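CTP:phosphocholine Cytidylyltransferase (Streptococcus pneumoniae, PDB 1JYK) probably transfers a cytidylyl group from CTP to phosphocholine, yielding CDP-choline. Local coordinates at residues W156-I169 with V215-E228. Numbering follows the deposited sequence.
Sequences WFLVYGDDYKVQDI and VKDNIKELDVYVEE
Lys165 lies against Tyr225 where a beta hairpin, strands 157-160 and 166-169, packs across strand 224-228, a roughly perpendicular crossing joined by a single bridge between these two residues. The bridge has two backbone bonds, Val226 N to Tyr164 O and Val166 N to Val224 O, the second nearly straight at 172°. Strand 224-228 also pairs with strand 142-149, so the bridge ties the hairpin to the large mixed sheet of this nucleotidyltransferase.

The lysine can be followed outward. Its CB sits 3.7 Å from Tyr225 CE2, and CG rides over one face of that ring, 4.1 Å from its centroid. CD runs on past Tyr225 OH, and CE reaches the carboxylate of Asp223. The chain of Lys165 is extended up to CE, then bends at chi4 (-81°), which brings its NZ to 2.9 Å from Asp223 OD1 in a salt bridge entering from above the carboxylate plane. Two waters also accept from NZ, and each lies within hydrogen-bonding distance of Leu222 O.

Next to the bridge, the CB of Val226 points toward the hairpin. Its CG2 meets Val166 CG2 at 3.6 Å and lies over one face of the Tyr160 ring, toward its rim, while Leu158 CD1 touches the same methyl. Farther along, Ile219 CD1 abuts Val166 CG1, and Lys216 CD lies over the six-membered ring of Trp156, 3.7 Å from its centroid. At the hairpin's turn, one water links Tyr164 OH to Glu228 OE1; the other carboxylate oxygen, Glu228 OE2, accepts a very short 2.5 Å hydrogen bond from Tyr160 OH, with ring and carboxylate planes 76° apart.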
loop_
_atom_site.group_PDB
_atom_site.type_symbol
_atom_site.label_atom_id
_atom_site.label_comp_id
_atom_site.label_asym_id
_atom_site.label_seq_id
_atom_site.Cartn_x
_atom_site.Cartn_y
_atom_site.Cartn_z
ATOM N N TRP A 156 -11.006 -0.739 6.633
ATOM C CA TRP A 156 -11.981 -0.058 5.790
ATOM C C TRP A 156 -12.493 -1.127 4.833
ATOM O O TRP A 156 -11.730 -1.982 4.386
ATOM C CB TRP A 156 -11.347 1.091 5.008
ATOM C CG TRP A 156 -11.081 2.323 5.832
ATOM C CD1 TRP A 156 -11.162 2.443 7.197
ATOM C CD2 TRP A 156 -10.651 3.604 5.348
ATOM N NE1 TRP A 156 -10.802 3.711 7.587
ATOM C CE2 TRP A 156 -10.486 4.444 6.470
ATOM C CE3 TRP A 156 -10.385 4.115 4.069
ATOM C CZ2 TRP A 156 -10.063 5.779 6.354
ATOM C CZ3 TRP A 156 -9.968 5.445 3.955
ATOM C CH2 TRP A 156 -9.812 6.259 5.093
ATOM N N PHE A 157 -13.779 -1.079 4.517
ATOM C CA PHE A 157 -14.371 -2.090 3.653
ATOM C C PHE A 157 -14.884 -1.590 2.318
ATOM O O PHE A 157 -15.248 -0.420 2.164
ATOM C CB PHE A 157 -15.495 -2.797 4.405
ATOM C CG PHE A 157 -15.080 -3.317 5.744
ATOM C CD1 PHE A 157 -14.717 -4.654 5.904
ATOM C CD2 PHE A 157 -15.015 -2.468 6.840
ATOM C CE1 PHE A 157 -14.292 -5.138 7.144
ATOM C CE2 PHE A 157 -14.592 -2.937 8.081
ATOM C CZ PHE A 157 -14.228 -4.281 8.234
ATOM N N LEU A 158 -14.920 -2.506 1.356
ATOM C CA LEU A 158 -15.366 -2.213 0.003
ATOM C C LEU A 158 -16.823 -2.608 -0.229
ATOM O O LEU A 158 -17.206 -3.754 0.004
ATOM C CB LEU A 158 -14.468 -2.953 -0.997
ATOM C CG LEU A 158 -12.987 -2.551 -0.981
ATOM C CD1 LEU A 158 -12.133 -3.687 -1.531
ATOM C CD2 LEU A 158 -12.795 -1.286 -1.815
ATOM N N VAL A 159 -17.625 -1.657 -0.694
ATOM C CA VAL A 159 -19.033 -1.917 -0.981
ATOM C C VAL A 159 -19.176 -2.072 -2.491
ATOM O O VAL A 159 -18.885 -1.140 -3.241
ATOM C CB VAL A 159 -19.925 -0.745 -0.512
ATOM C CG1 VAL A 159 -21.356 -0.950 -1.001
ATOM C CG2 VAL A 159 -19.877 -0.634 1.007
ATOM N N TYR A 160 -19.621 -3.237 -2.946
ATOM C CA TYR A 160 -19.762 -3.453 -4.381
ATOM C C TYR A 160 -20.796 -4.505 -4.773
ATOM O O TYR A 160 -21.215 -5.324 -3.951
ATOM C CB TYR A 160 -18.403 -3.829 -4.987
ATOM C CG TYR A 160 -17.797 -5.092 -4.412
ATOM C CD1 TYR A 160 -17.898 -6.311 -5.087
ATOM C CD2 TYR A 160 -17.092 -5.063 -3.208
ATOM C CE1 TYR A 160 -17.307 -7.477 -4.578
ATOM C CE2 TYR A 160 -16.496 -6.221 -2.690
ATOM C CZ TYR A 160 -16.608 -7.425 -3.385
ATOM O OH TYR A 160 -16.011 -8.565 -2.891
ATOM N N GLY A 161 -21.184 -4.472 -6.046
ATOM C CA GLY A 161 -22.166 -5.404 -6.565
ATOM C C GLY A 161 -21.605 -6.400 -7.566
ATOM O O GLY A 161 -20.428 -6.757 -7.518
ATOM N N ASP A 162 -22.459 -6.827 -8.493
ATOM C CA ASP A 162 -22.109 -7.821 -9.505
ATOM C C ASP A 162 -21.025 -7.434 -10.497
ATOM O O ASP A 162 -20.368 -8.306 -11.066
ATOM C CB ASP A 162 -23.364 -8.224 -10.284
ATOM C CG ASP A 162 -24.479 -8.719 -9.382
ATOM O OD1 ASP A 162 -25.660 -8.506 -9.732
ATOM O OD2 ASP A 162 -24.182 -9.320 -8.326
ATOM N N ASP A 163 -20.847 -6.137 -10.718
ATOM C CA ASP A 163 -19.839 -5.672 -11.658
ATOM C C ASP A 163 -18.515 -5.387 -10.957
ATOM O O ASP A 163 -17.568 -4.902 -11.578
ATOM C CB ASP A 163 -20.326 -4.413 -12.378
ATOM C CG ASP A 163 -20.601 -3.266 -11.428
ATOM O OD1 ASP A 163 -20.567 -3.470 -10.193
ATOM O OD2 ASP A 163 -20.855 -2.149 -11.923
ATOM N N TYR A 164 -18.460 -5.689 -9.662
ATOM C CA TYR A 164 -17.261 -5.472 -8.859
ATOM C C TYR A 164 -16.810 -4.012 -8.769
ATOM O O TYR A 164 -15.683 -3.726 -8.366
ATOM C CB TYR A 164 -16.123 -6.349 -9.391
ATOM C CG TYR A 164 -16.434 -7.815 -9.241
ATOM C CD1 TYR A 164 -16.876 -8.570 -10.330
ATOM C CD2 TYR A 164 -16.369 -8.436 -7.990
ATOM C CE1 TYR A 164 -17.254 -9.900 -10.178
ATOM C CE2 TYR A 164 -16.744 -9.766 -7.824
ATOM C CZ TYR A 164 -17.189 -10.490 -8.922
ATOM O OH TYR A 164 -17.584 -11.799 -8.757
ATOM N N LYS A 165 -17.695 -3.087 -9.130
ATOM C CA LYS A 165 -17.363 -1.669 -9.059
ATOM C C LYS A 165 -17.614 -1.138 -7.649
ATOM O O LYS A 165 -18.681 -1.356 -7.072
ATOM C CB LYS A 165 -18.188 -0.872 -10.072
ATOM C CG LYS A 165 -17.658 0.535 -10.308
ATOM C CD LYS A 165 -18.421 1.234 -11.420
ATOM C CE LYS A 165 -17.800 2.579 -11.744
ATOM N NZ LYS A 165 -18.226 3.622 -10.774
ATOM N N VAL A 166 -16.625 -0.442 -7.099
ATOM C CA VAL A 166 -16.735 0.109 -5.756
ATOM C C VAL A 166 -17.762 1.237 -5.697
ATOM O O VAL A 166 -17.620 2.268 -6.366
ATOM C CB VAL A 166 -15.374 0.641 -5.258
ATOM C CG1 VAL A 166 -15.518 1.199 -3.849
ATOM C CG2 VAL A 166 -14.338 -0.488 -5.282
ATOM N N GLN A 167 -18.799 1.024 -4.892
ATOM C CA GLN A 167 -19.873 1.994 -4.729
ATOM C C GLN A 167 -19.592 2.896 -3.542
ATOM O O GLN A 167 -20.022 4.045 -3.506
ATOM C CB GLN A 167 -21.202 1.269 -4.509
ATOM C CG GLN A 167 -21.702 0.525 -5.729
ATOM C CD GLN A 167 -21.744 1.402 -6.964
ATOM O OE1 GLN A 167 -21.969 2.607 -6.872
ATOM N NE2 GLN A 167 -21.525 0.805 -8.126
ATOM N N ASP A 168 -18.864 2.362 -2.570
ATOM C CA ASP A 168 -18.528 3.109 -1.373
ATOM C C ASP A 168 -17.432 2.374 -0.613
ATOM O O ASP A 168 -17.149 1.201 -0.884
ATOM C CB ASP A 168 -19.769 3.224 -0.485
ATOM C CG ASP A 168 -19.724 4.430 0.430
ATOM O OD1 ASP A 168 -18.702 5.150 0.440
ATOM O OD2 ASP A 168 -20.723 4.659 1.145
ATOM N N ILE A 169 -16.805 3.075 0.323
ATOM C CA ILE A 169 -15.784 2.488 1.174
ATOM C C ILE A 169 -16.233 2.901 2.563
ATOM O O ILE A 169 -16.409 4.086 2.840
ATOM C CB ILE A 169 -14.376 3.043 0.871
ATOM C CG1 ILE A 169 -13.879 2.478 -0.466
ATOM C CG2 ILE A 169 -13.417 2.663 1.996
ATOM C CD1 ILE A 169 -12.759 3.278 -1.103
ATOM N N VAL A 215 -9.893 8.295 -1.933
ATOM C CA VAL A 215 -10.695 7.489 -2.789
ATOM C C VAL A 215 -12.011 7.414 -2.005
ATOM O O VAL A 215 -13.087 7.638 -2.560
ATOM C CB VAL A 215 -10.101 6.100 -2.945
ATOM C CG1 VAL A 215 -10.990 5.260 -3.862
ATOM C CG2 VAL A 215 -8.690 6.211 -3.508
ATOM N N LYS A 216 -11.912 7.134 -0.709
ATOM C CA LYS A 216 -13.097 7.012 0.140
ATOM C C LYS A 216 -13.975 8.256 0.156
ATOM O O LYS A 216 -15.192 8.166 -0.012
ATOM C CB LYS A 216 -12.700 6.683 1.580
ATOM C CG LYS A 216 -13.862 6.751 2.572
ATOM C CD LYS A 216 -13.416 6.357 3.973
ATOM C CE LYS A 216 -14.578 6.342 4.953
ATOM N NZ LYS A 216 -15.043 7.720 5.284
ATOM N N ASP A 217 -13.353 9.414 0.355
ATOM C CA ASP A 217 -14.083 10.677 0.440
ATOM C C ASP A 217 -14.535 11.274 -0.893
ATOM O O ASP A 217 -15.193 12.309 -0.911
ATOM C CB ASP A 217 -13.242 11.699 1.216
ATOM C CG ASP A 217 -12.973 11.268 2.658
ATOM O OD1 ASP A 217 -12.005 11.769 3.266
ATOM O OD2 ASP A 217 -13.729 10.429 3.200
ATOM N N ASN A 218 -14.199 10.623 -2.001
ATOM C CA ASN A 218 -14.584 11.111 -3.327
ATOM C C ASN A 218 -15.004 9.940 -4.213
ATOM O O ASN A 218 -15.031 10.055 -5.433
ATOM C CB ASN A 218 -13.400 11.833 -3.988
ATOM C CG ASN A 218 -12.862 12.979 -3.145
ATOM O OD1 ASN A 218 -13.399 14.086 -3.180
ATOM N ND2 ASN A 218 -11.797 12.718 -2.385
ATOM N N ILE A 219 -15.332 8.816 -3.583
ATOM C CA ILE A 219 -15.700 7.602 -4.305
ATOM C C ILE A 219 -16.722 7.786 -5.428
ATOM O O ILE A 219 -16.620 7.159 -6.479
ATOM C CB ILE A 219 -16.190 6.519 -3.307
ATOM C CG1 ILE A 219 -16.284 5.160 -4.006
ATOM C CG2 ILE A 219 -17.523 6.928 -2.706
ATOM C CD1 ILE A 219 -15.023 4.757 -4.747
ATOM N N LYS A 220 -17.696 8.662 -5.212
ATOM C CA LYS A 220 -18.739 8.928 -6.199
ATOM C C LYS A 220 -18.203 9.507 -7.504
ATOM O O LYS A 220 -18.900 9.509 -8.519
ATOM C CB LYS A 220 -19.791 9.877 -5.607
ATOM C CG LYS A 220 -19.606 10.186 -4.110
ATOM C CD LYS A 220 -18.241 10.820 -3.819
ATOM C CE LYS A 220 -17.946 10.947 -2.327
ATOM N NZ LYS A 220 -18.381 9.786 -1.501
ATOM N N GLU A 221 -16.966 9.991 -7.486
ATOM C CA GLU A 221 -16.349 10.568 -8.683
ATOM C C GLU A 221 -15.337 9.637 -9.339
ATOM O O GLU A 221 -14.813 9.944 -10.410
ATOM C CB GLU A 221 -15.619 11.865 -8.336
ATOM C CG GLU A 221 -16.367 12.768 -7.398
ATOM C CD GLU A 221 -17.560 13.390 -8.067
ATOM O OE1 GLU A 221 -17.458 13.693 -9.276
ATOM O OE2 GLU A 221 -18.594 13.570 -7.387
ATOM N N LEU A 222 -15.056 8.508 -8.700
ATOM C CA LEU A 222 -14.059 7.593 -9.223
ATOM C C LEU A 222 -14.593 6.234 -9.624
ATOM O O LEU A 222 -15.575 5.748 -9.070
ATOM C CB LEU A 222 -12.943 7.417 -8.192
ATOM C CG LEU A 222 -12.348 8.706 -7.614
ATOM C CD1 LEU A 222 -11.565 8.398 -6.338
ATOM C CD2 LEU A 222 -11.467 9.368 -8.659
ATOM N N ASP A 223 -13.931 5.629 -10.603
ATOM C CA ASP A 223 -14.292 4.303 -11.087
ATOM C C ASP A 223 -13.183 3.358 -10.629
ATOM O O ASP A 223 -12.080 3.366 -11.187
ATOM C CB ASP A 223 -14.386 4.288 -12.615
ATOM C CG ASP A 223 -15.554 5.106 -13.137
ATOM O OD1 ASP A 223 -16.498 5.379 -12.365
ATOM O OD2 ASP A 223 -15.526 5.478 -14.324
ATOM N N VAL A 224 -13.478 2.570 -9.602
ATOM C CA VAL A 224 -12.519 1.617 -9.053
ATOM C C VAL A 224 -13.202 0.265 -8.940
ATOM O O VAL A 224 -14.390 0.180 -8.632
ATOM C CB VAL A 224 -12.032 2.038 -7.650
ATOM C CG1 VAL A 224 -10.703 1.341 -7.330
ATOM C CG2 VAL A 224 -11.903 3.561 -7.578
ATOM N N TYR A 225 -12.446 -0.793 -9.178
ATOM C CA TYR A 225 -13.008 -2.123 -9.126
ATOM C C TYR A 225 -12.332 -3.002 -8.100
ATOM O O TYR A 225 -11.241 -2.696 -7.633
ATOM C CB TYR A 225 -12.936 -2.747 -10.513
ATOM C CG TYR A 225 -13.752 -1.966 -11.501
ATOM C CD1 TYR A 225 -13.267 -0.783 -12.053
ATOM C CD2 TYR A 225 -15.035 -2.386 -11.856
ATOM C CE1 TYR A 225 -14.039 -0.039 -12.934
ATOM C CE2 TYR A 225 -15.813 -1.648 -12.734
ATOM C CZ TYR A 225 -15.309 -0.480 -13.268
ATOM O OH TYR A 225 -16.073 0.239 -14.151
ATOM N N VAL A 226 -12.996 -4.095 -7.748
ATOM C CA VAL A 226 -12.475 -5.016 -6.757
ATOM C C VAL A 226 -12.019 -6.337 -7.367
ATOM O O VAL A 226 -12.733 -6.939 -8.171
ATOM C CB VAL A 226 -13.541 -5.315 -5.674
ATOM C CG1 VAL A 226 -12.988 -6.273 -4.630
ATOM C CG2 VAL A 226 -13.980 -4.022 -5.009
ATOM N N GLU A 227 -10.817 -6.764 -6.992
ATOM C CA GLU A 227 -10.268 -8.031 -7.441
ATOM C C GLU A 227 -10.243 -8.874 -6.175
ATOM O O GLU A 227 -9.398 -8.676 -5.307
ATOM C CB GLU A 227 -8.855 -7.841 -7.985
ATOM C CG GLU A 227 -8.131 -9.137 -8.339
ATOM C CD GLU A 227 -8.724 -9.843 -9.546
ATOM O OE1 GLU A 227 -9.351 -9.170 -10.398
ATOM O OE2 GLU A 227 -8.560 -11.078 -9.640
ATOM N N GLU A 228 -11.196 -9.795 -6.061
ATOM C CA GLU A 228 -11.303 -10.645 -4.888
ATOM C C GLU A 228 -10.152 -11.633 -4.784
ATOM O O GLU A 228 -9.969 -12.484 -5.652
ATOM C CB GLU A 228 -12.630 -11.395 -4.918
ATOM C CG GLU A 228 -13.835 -10.472 -4.959
ATOM C CD GLU A 228 -15.150 -11.213 -4.793
ATOM O OE1 GLU A 228 -15.239 -12.361 -5.273
ATOM O OE2 GLU A 228 -16.089 -10.650 -4.189
HETATM O O HOH W 1 -17.575 -13.199 -6.524
HETATM O O HOH W 2 -16.131 3.121 -8.427
HETATM O O HOH W 3 -18.080 6.392 -10.179
HETATM O O HOH W 4 -18.511 5.068 -7.236
HETATM O O HOH W 5 -17.627 7.473 1.409
#